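Local coordinates for lipase-esterase related protein (Clostridium acetobutylicum, PDB 3E0X) that is probably a hydrolase of the alpha/beta hydrolase fold, related to lipases and esterases, whose substrate is not established, at residues Gly100-Lys105 with Lys185-Pro190; Gly118-Lys123 with Asp179-Leu184. All coordinates share one frame; numbering follows the deposited sequence.

Contact 1: Gly100-Lys105 with Lys185-Pro190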
ATOM      1  N   GLY A 100       1.887  -8.962  -5.088  1.00  8.81           N
ATOM      2  CA  GLY A 100       1.200 -10.248  -5.233  1.00  9.64           C
ATOM      3  C   GLY A 100       0.184 -10.234  -6.377  1.00  9.32           C
ATOM      4  O   GLY A 100       0.018 -11.218  -7.106  1.00 10.88           O
ATOM      5  N   VAL A 101      -0.510  -9.109  -6.545  1.00  9.91           N
ATOM      6  CA  VAL A 101      -1.473  -8.970  -7.656  1.00  9.71           C
ATOM      7  C   VAL A 101      -0.757  -8.984  -9.009  1.00 10.34           C
ATOM      8  O   VAL A 101      -1.246  -9.603  -9.973  1.00 10.56           O
ATOM      9  CB  VAL A 101      -2.370  -7.726  -7.503  1.00 10.06           C
ATOM     10  CG1 VAL A 101      -3.309  -7.606  -8.705  1.00 10.12           C
ATOM     11  CG2 VAL A 101      -3.186  -7.882  -6.227  1.00 10.38           C
ATOM     12  N   ALA A 102       0.402  -8.339  -9.077  1.00 10.58           N
ATOM     13  CA  ALA A 102       1.186  -8.375 -10.313  1.00 10.35           C
ATOM     14  C   ALA A 102       1.445  -9.833 -10.715  1.00 11.35           C
ATOM     15  O   ALA A 102       1.398 -10.174 -11.897  1.00 12.20           O
ATOM     16  CB  ALA A 102       2.506  -7.642 -10.117  1.00 10.88           C
ATOM     17  N   LEU A 103       1.695 -10.698  -9.729  1.00 11.27           N
ATOM     18  CA  LEU A 103       1.994 -12.123 -10.003  1.00 12.19           C
ATOM     19  C   LEU A 103       0.776 -12.906 -10.494  1.00 12.72           C
ATOM     20  O   LEU A 103       0.943 -14.012 -11.022  1.00 14.11           O
ATOM     21  CB  LEU A 103       2.579 -12.778  -8.751  1.00 13.10           C
ATOM     22  CG  LEU A 103       3.990 -12.276  -8.463  1.00 14.03           C
ATOM     23  CD1 LEU A 103       4.421 -12.566  -7.032  1.00 17.10           C
ATOM     24  CD2 LEU A 103       4.973 -12.921  -9.477  1.00 14.97           C
ATOM     25  N   LYS A 104      -0.427 -12.346 -10.361  1.00 12.91           N
ATOM     26  CA  LYS A 104      -1.626 -12.977 -10.912  1.00 13.06           C
ATOM     27  C   LYS A 104      -1.738 -12.773 -12.419  1.00 13.84           C
ATOM     28  O   LYS A 104      -2.581 -13.415 -13.066  1.00 14.95           O
ATOM     29  CB  LYS A 104      -2.893 -12.427 -10.238  1.00 13.46           C
ATOM     30  CG  LYS A 104      -3.008 -12.698  -8.725  1.00 15.67           C
ATOM     31  CD  LYS A 104      -3.365 -14.133  -8.442  1.00 19.34           C
ATOM     32  CE  LYS A 104      -3.731 -14.331  -6.974  1.00 22.20           C
ATOM     33  NZ  LYS A 104      -4.584 -15.532  -6.777  1.00 25.43           N
ATOM     34  N   LYS A 105      -0.944 -11.841 -12.965  1.00 13.91           N
ATOM     35  CA  LYS A 105      -0.860 -11.632 -14.430  1.00 13.97           C
ATOM     36  C   LYS A 105      -2.232 -11.257 -15.008  1.00 13.65           C
ATOM     37  O   LYS A 105      -2.662 -11.788 -16.053  1.00 14.73           O
ATOM     38  CB  LYS A 105      -0.320 -12.890 -15.149  1.00 15.17           C
ATOM     39  CG  LYS A 105       0.932 -13.514 -14.559  1.00 18.80           C
ATOM     40  CD  LYS A 105       2.017 -12.501 -14.380  1.00 18.98           C
ATOM     41  CE  LYS A 105       3.366 -13.164 -14.038  1.00 20.74           C
ATOM     42  NZ  LYS A 105       3.860 -14.023 -15.150  1.00 24.81           N
ATOM     43  N   LYS A 185      11.027 -12.193  -9.279  1.00 15.55           N
ATOM     44  CA  LYS A 185      11.623 -12.385 -10.605  1.00 16.57           C
ATOM     45  C   LYS A 185      10.608 -12.775 -11.666  1.00 16.35           C
ATOM     46  O   LYS A 185      10.910 -12.681 -12.865  1.00 17.33           O
ATOM     47  CB  LYS A 185      12.712 -13.452 -10.545  1.00 16.63           C
ATOM     48  CG  LYS A 185      12.240 -14.853 -10.187  1.00 18.53           C
ATOM     49  CD  LYS A 185      13.278 -15.897 -10.612  1.00 21.32           C
ATOM     50  CE  LYS A 185      12.615 -17.233 -10.823  1.00 23.01           C
ATOM     51  NZ  LYS A 185      13.504 -18.202 -11.538  1.00 23.02           N
ATOM     52  N   ASN A 186       9.433 -13.221 -11.237  1.00 15.18           N
ATOM     53  CA  ASN A 186       8.387 -13.656 -12.161  1.00 15.70           C
ATOM     54  C   ASN A 186       7.434 -12.537 -12.572  1.00 15.57           C
ATOM     55  O   ASN A 186       6.529 -12.767 -13.362  1.00 16.36           O
ATOM     56  CB  ASN A 186       7.605 -14.827 -11.542  1.00 16.26           C
ATOM     57  CG  ASN A 186       8.482 -16.053 -11.307  1.00 17.90           C
ATOM     58  OD1 ASN A 186       8.455 -16.665 -10.228  1.00 22.48           O
ATOM     59  ND2 ASN A 186       9.282 -16.398 -12.300  1.00 17.14           N
ATOM     60  N   ILE A 187       7.630 -11.335 -12.033  1.00 14.69           N
ATOM     61  CA  ILE A 187       6.784 -10.213 -12.420  1.00 14.32           C
ATOM     62  C   ILE A 187       7.230  -9.699 -13.788  1.00 15.20           C
ATOM     63  O   ILE A 187       8.396  -9.315 -13.957  1.00 15.44           O
ATOM     64  CB  ILE A 187       6.823  -9.086 -11.372  1.00 14.30           C
ATOM     65  CG1 ILE A 187       6.130  -9.560 -10.081  1.00 13.08           C
ATOM     66  CG2 ILE A 187       6.148  -7.828 -11.931  1.00 13.01           C
ATOM     67  CD1 ILE A 187       6.279  -8.615  -8.870  1.00 13.74           C
ATOM     68  N   ASP A 188       6.278  -9.652 -14.725  1.00 14.65           N
ATOM     69  CA  ASP A 188       6.534  -9.305 -16.140  1.00 15.28           C
ATOM     70  C   ASP A 188       6.450  -7.802 -16.449  1.00 14.19           C
ATOM     71  O   ASP A 188       6.935  -7.332 -17.479  1.00 14.72           O
ATOM     72  CB  ASP A 188       5.505 -10.001 -17.065  1.00 16.16           C
ATOM     73  CG  ASP A 188       5.573 -11.528 -17.036  1.00 18.63           C
ATOM     74  OD1 ASP A 188       6.685 -12.107 -17.023  1.00 21.78           O
ATOM     75  OD2 ASP A 188       4.483 -12.147 -17.093  1.00 20.46           O
ATOM     76  N   ILE A 189       5.762  -7.060 -15.583  1.00 13.10           N
ATOM     77  CA  ILE A 189       5.454  -5.644 -15.808  1.00 12.42           C
ATOM     78  C   ILE A 189       6.390  -4.756 -15.004  1.00 12.07           C
ATOM     79  O   ILE A 189       7.079  -5.244 -14.099  1.00 12.72           O
ATOM     80  CB  ILE A 189       3.984  -5.338 -15.430  1.00 11.74           C
ATOM     81  CG1 ILE A 189       3.697  -5.775 -13.989  1.00 11.37           C
ATOM     82  CG2 ILE A 189       3.008  -6.009 -16.462  1.00 12.37           C
ATOM     83  CD1 ILE A 189       2.290  -5.378 -13.531  1.00 12.06           C
ATOM     84  N   PRO A 190       6.442  -3.449 -15.342  1.00 11.77           N
ATOM     85  CA  PRO A 190       7.314  -2.518 -14.580  1.00 11.36           C
ATOM     86  C   PRO A 190       6.842  -2.312 -13.135  1.00 11.44           C
ATOM     87  O   PRO A 190       5.639  -2.221 -12.846  1.00 11.48           O
ATOM     88  CB  PRO A 190       7.251  -1.216 -15.380  1.00 12.31           C
ATOM     89  CG  PRO A 190       6.704  -1.634 -16.786  1.00 12.40           C
ATOM     90  CD  PRO A 190       5.778  -2.798 -16.492  1.00 12.27           C
TER
HETATM   91  O   HOH W   1       3.442  -9.618 -13.904  1.00 19.72           O
HETATM   92  O   HOH W   2       6.229 -15.437 -14.775  1.00 32.52           O

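Contact 2: Gly118-Lys123 with Asp179-Leu184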
ATOM      1  N   GLY A 118       7.232  -3.514   0.696  1.00 10.59           N
ATOM      2  CA  GLY A 118       8.182  -4.610   0.706  1.00  9.38           C
ATOM      3  C   GLY A 118       7.507  -5.888   0.238  1.00 10.14           C
ATOM      4  O   GLY A 118       6.274  -5.955   0.140  1.00 10.68           O
ATOM      5  N   ALA A 119       8.333  -6.890  -0.047  1.00 10.25           N
ATOM      6  CA  ALA A 119       7.855  -8.219  -0.371  1.00 10.55           C
ATOM      7  C   ALA A 119       8.030  -9.189   0.800  1.00 10.83           C
ATOM      8  O   ALA A 119       7.574 -10.315   0.747  1.00 11.09           O
ATOM      9  CB  ALA A 119       8.604  -8.755  -1.587  1.00 10.38           C
ATOM     10  N   ARG A 120       8.741  -8.749   1.823  1.00 10.93           N
ATOM     11  CA  ARG A 120       9.056  -9.541   3.021  1.00 11.33           C
ATOM     12  C   ARG A 120       9.485  -8.513   4.049  1.00 11.88           C
ATOM     13  O   ARG A 120      10.139  -7.522   3.717  1.00 11.01           O
ATOM     14  CB  ARG A 120      10.184 -10.552   2.711  1.00 11.52           C
ATOM     15  CG  ARG A 120      10.690 -11.422   3.875  1.00 13.57           C
ATOM     16  CD  ARG A 120      11.926 -12.227   3.449  1.00 14.96           C
ATOM     17  NE  ARG A 120      13.097 -11.388   3.213  1.00 16.05           N
ATOM     18  CZ  ARG A 120      14.064 -11.657   2.337  1.00 17.92           C
ATOM     19  NH1 ARG A 120      14.035 -12.764   1.614  1.00 17.38           N
ATOM     20  NH2 ARG A 120      15.075 -10.811   2.190  1.00 20.12           N
ATOM     21  N   PHE A 121       9.089  -8.739   5.295  1.00 11.78           N
ATOM     22  CA  PHE A 121       9.344  -7.777   6.362  1.00 11.89           C
ATOM     23  C   PHE A 121      10.053  -8.486   7.506  1.00 12.61           C
ATOM     24  O   PHE A 121       9.587  -8.467   8.647  1.00 13.20           O
ATOM     25  CB  PHE A 121       8.028  -7.132   6.817  1.00 12.64           C
ATOM     26  CG  PHE A 121       7.270  -6.468   5.691  1.00 11.87           C
ATOM     27  CD1 PHE A 121       7.573  -5.166   5.283  1.00 12.33           C
ATOM     28  CD2 PHE A 121       6.279  -7.166   5.017  1.00 11.27           C
ATOM     29  CE1 PHE A 121       6.879  -4.570   4.218  1.00 12.96           C
ATOM     30  CE2 PHE A 121       5.574  -6.566   3.949  1.00 12.71           C
ATOM     31  CZ  PHE A 121       5.867  -5.261   3.559  1.00 12.45           C
ATOM     32  N   ASP A 122      11.203  -9.084   7.202  1.00 13.28           N
ATOM     33  CA  ASP A 122      11.877  -9.992   8.139  1.00 13.72           C
ATOM     34  C   ASP A 122      12.631  -9.321   9.272  1.00 13.59           C
ATOM     35  O   ASP A 122      13.082 -10.007  10.182  1.00 14.01           O
ATOM     36  CB  ASP A 122      12.799 -10.938   7.360  1.00 14.67           C
ATOM     37  CG  ASP A 122      13.790 -10.194   6.502  1.00 15.44           C
ATOM     38  OD1 ASP A 122      13.347  -9.489   5.591  1.00 15.49           O
ATOM     39  OD2 ASP A 122      15.016 -10.283   6.740  1.00 19.32           O
ATOM     40  N   LYS A 123      12.765  -7.999   9.218  1.00 13.14           N
ATOM     41  CA  LYS A 123      13.517  -7.287  10.238  1.00 12.65           C
ATOM     42  C   LYS A 123      12.645  -6.403  11.141  1.00 13.03           C
ATOM     43  O   LYS A 123      13.167  -5.589  11.904  1.00 13.61           O
ATOM     44  CB  LYS A 123      14.675  -6.500   9.624  1.00 14.02           C
ATOM     45  CG  LYS A 123      15.734  -7.387   9.000  1.00 16.87           C
ATOM     46  CD  LYS A 123      16.992  -6.636   8.725  1.00 17.57           C
ATOM     47  CE  LYS A 123      17.975  -7.542   7.970  1.00 18.91           C
ATOM     48  NZ  LYS A 123      19.160  -6.765   7.509  1.00 22.94           N
ATOM     49  N   ASP A 179       6.158 -13.634   2.448  1.00 11.57           N
ATOM     50  CA  ASP A 179       7.466 -13.636   1.822  1.00 11.76           C
ATOM     51  C   ASP A 179       7.300 -13.927   0.343  1.00 10.90           C
ATOM     52  O   ASP A 179       7.258 -15.100  -0.069  1.00 12.23           O
ATOM     53  CB  ASP A 179       8.363 -14.678   2.491  1.00 11.78           C
ATOM     54  CG  ASP A 179       9.794 -14.635   1.984  1.00 14.79           C
ATOM     55  OD1 ASP A 179      10.053 -13.936   0.968  1.00 14.13           O
ATOM     56  OD2 ASP A 179      10.651 -15.292   2.634  1.00 19.55           O
ATOM     57  N   LEU A 180       7.191 -12.860  -0.445  1.00 11.51           N
ATOM     58  CA  LEU A 180       7.057 -12.997  -1.901  1.00 11.60           C
ATOM     59  C   LEU A 180       8.387 -12.848  -2.624  1.00 12.33           C
ATOM     60  O   LEU A 180       8.411 -12.769  -3.849  1.00 11.92           O
ATOM     61  CB  LEU A 180       6.100 -11.937  -2.465  1.00 12.33           C
ATOM     62  CG  LEU A 180       4.667 -12.009  -1.945  1.00 12.87           C
ATOM     63  CD1 LEU A 180       3.922 -10.690  -2.185  1.00 15.97           C
ATOM     64  CD2 LEU A 180       3.937 -13.191  -2.546  1.00 16.41           C
ATOM     65  N   VAL A 181       9.488 -12.770  -1.885  1.00 11.50           N
ATOM     66  CA  VAL A 181      10.742 -12.369  -2.510  1.00 12.59           C
ATOM     67  C   VAL A 181      11.159 -13.277  -3.673  1.00 13.40           C
ATOM     68  O   VAL A 181      11.579 -12.784  -4.733  1.00 14.15           O
ATOM     69  CB  VAL A 181      11.872 -12.203  -1.476  1.00 12.72           C
ATOM     70  CG1 VAL A 181      13.235 -12.025  -2.180  1.00 14.11           C
ATOM     71  CG2 VAL A 181      11.590 -11.002  -0.627  1.00 13.68           C
ATOM     72  N   ASP A 182      11.044 -14.587  -3.479  1.00 14.24           N
ATOM     73  CA  ASP A 182      11.558 -15.515  -4.495  1.00 15.23           C
ATOM     74  C   ASP A 182      10.624 -15.619  -5.703  1.00 15.75           C
ATOM     75  O   ASP A 182      10.907 -16.343  -6.661  1.00 16.49           O
ATOM     76  CB  ASP A 182      11.939 -16.873  -3.879  1.00 15.87           C
ATOM     77  CG  ASP A 182      10.754 -17.684  -3.396  1.00 17.93           C
ATOM     78  OD1 ASP A 182       9.583 -17.303  -3.600  1.00 22.28           O
ATOM     79  OD2 ASP A 182      11.005 -18.752  -2.768  1.00 22.13           O
ATOM     80  N   ASN A 183       9.516 -14.874  -5.673  1.00 15.46           N
ATOM     81  CA  ASN A 183       8.627 -14.787  -6.835  1.00 15.73           C
ATOM     82  C   ASN A 183       8.726 -13.467  -7.584  1.00 14.78           C
ATOM     83  O   ASN A 183       8.153 -13.331  -8.674  1.00 14.61           O
ATOM     84  CB  ASN A 183       7.182 -15.058  -6.445  1.00 16.88           C
ATOM     85  CG  ASN A 183       6.885 -16.526  -6.326  1.00 20.98           C
ATOM     86  OD1 ASN A 183       6.448 -16.988  -5.283  1.00 24.34           O
ATOM     87  ND2 ASN A 183       7.169 -17.282  -7.390  1.00 23.33           N
ATOM     88  N   LEU A 184       9.442 -12.501  -7.012  1.00 14.00           N
ATOM     89  CA  LEU A 184       9.548 -11.174  -7.642  1.00 14.58           C
ATOM     90  C   LEU A 184      10.101 -11.255  -9.056  1.00 15.00           C
ATOM     91  O   LEU A 184       9.672 -10.511  -9.937  1.00 14.49           O
ATOM     92  CB  LEU A 184      10.406 -10.222  -6.807  1.00 14.60           C
ATOM     93  CG  LEU A 184       9.843  -9.775  -5.445  1.00 15.00           C
ATOM     94  CD1 LEU A 184      10.892  -8.988  -4.671  1.00 18.04           C
ATOM     95  CD2 LEU A 184       8.521  -9.015  -5.628  1.00 17.17           C
TER
HETATM   96  O   HOH W   3      13.161 -15.464   2.185  1.00 23.43           O

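Contact 1: Gly100-Lys105 with Lys185-Pro190
The carboxylate of Asp188 is the flat group that takes part across this contact, and Lys105 reaches it from above its plane: NZ donates to OD2 at 2.8 Å, 47° out of the plane, forming a salt bridge. The lysine chain crosses the aspartate at about a right angle. A bend at chi2 (-52°) turns it back and places Lys105 CE 3.3 Å from Asn186 O, while chi4 (64°) directs NZ to Asp188 OD2. A water accepts from Lys105 NZ and donates to that same carbonyl, so the ammonium is tied to the loop at two points. Lys105, with positive phi, is the first residue after helix 93-102 to leave helical angles, and it completes a type I beta turn that begins at Ala102; this helix follows the probable nucleophile elbow of an alpha/beta hydrolase. A second water links the turn to the loop, donating to Ala102 O at 2.9 Å and accepting from Asp188 N at 3.0 Å. The apolar half lies alongside. Leu103 crosses Ile187 at about a right angle, its CD2 3.6 Å from Ile187 CG1, and the same methyl touches Asn186 CB. Ala102 CB sits 4.1 Å from Ile187 CG2 and equally far from Ile189 CD1. The side chain of Ile189 also packs on Val112 of strand 109-115, as does Ala102.

Contact 2: Gly118-Lys123 with Asp179-Leu184
Arg120 leaves the backbone extended, CG anti to N (chi1 177°), then bends at chi3 (68°), which brings the guanidinium over Val181. CG2 of that valine lies under one face of the group, offset toward its rim, and also touches Arg120 CB at 3.6 Å. Asp179 takes the same first torsion and runs beside the arginine, pointing the same way, with OD2 3.4 Å from Arg120 CD. The charged groups do not pair directly: Arg120 NH1 is 4.2 Å from Asp179 OD1, beyond a salt bridge. A water bridges them, accepting from Arg120 NH1 and donating to Asp179 OD2 at 2.6 Å. Their planes are nearly perpendicular. Arg120 NE instead forms a salt bridge with Asp122 OD1 at 3.1 Å. On the apolar side, Ala119 CB meets Leu184 CD1 at 3.8 Å and Val181 CG2 at 3.9 Å. The backbones join where Leu180 N donates to Ala119 O at 2.8 Å, nearly straight at 169°. Asp179 OD1 uses its anti lone pair to accept from Val181 N, an Asx turn in the loop after helix 165-177. The loop leaving strand 109-115 thus meets the segment returning from helices consistent with the cap insertion common here in alpha/beta hydrolases.

How the contacts relate
From the N terminus, the chain first reaches 100-105, at the end of helix 93-102, passes through strand 109-115 and comes to 118-123. It then runs through the helices between 126 and 177 and returns as 179-184 followed directly by 185-190, before strand 191-196. Contact 2 therefore closes an inner loop with 55 residues between its segments, and contact 1 an outer one with 79; the two nest without crossing. Their centres lie 14 Å apart, and they touch: Leu103 CD2 packs 3.3 Å from Asn183 O. Together they fasten one continuous return segment to both the helix before strand 109-115 and the loop after it.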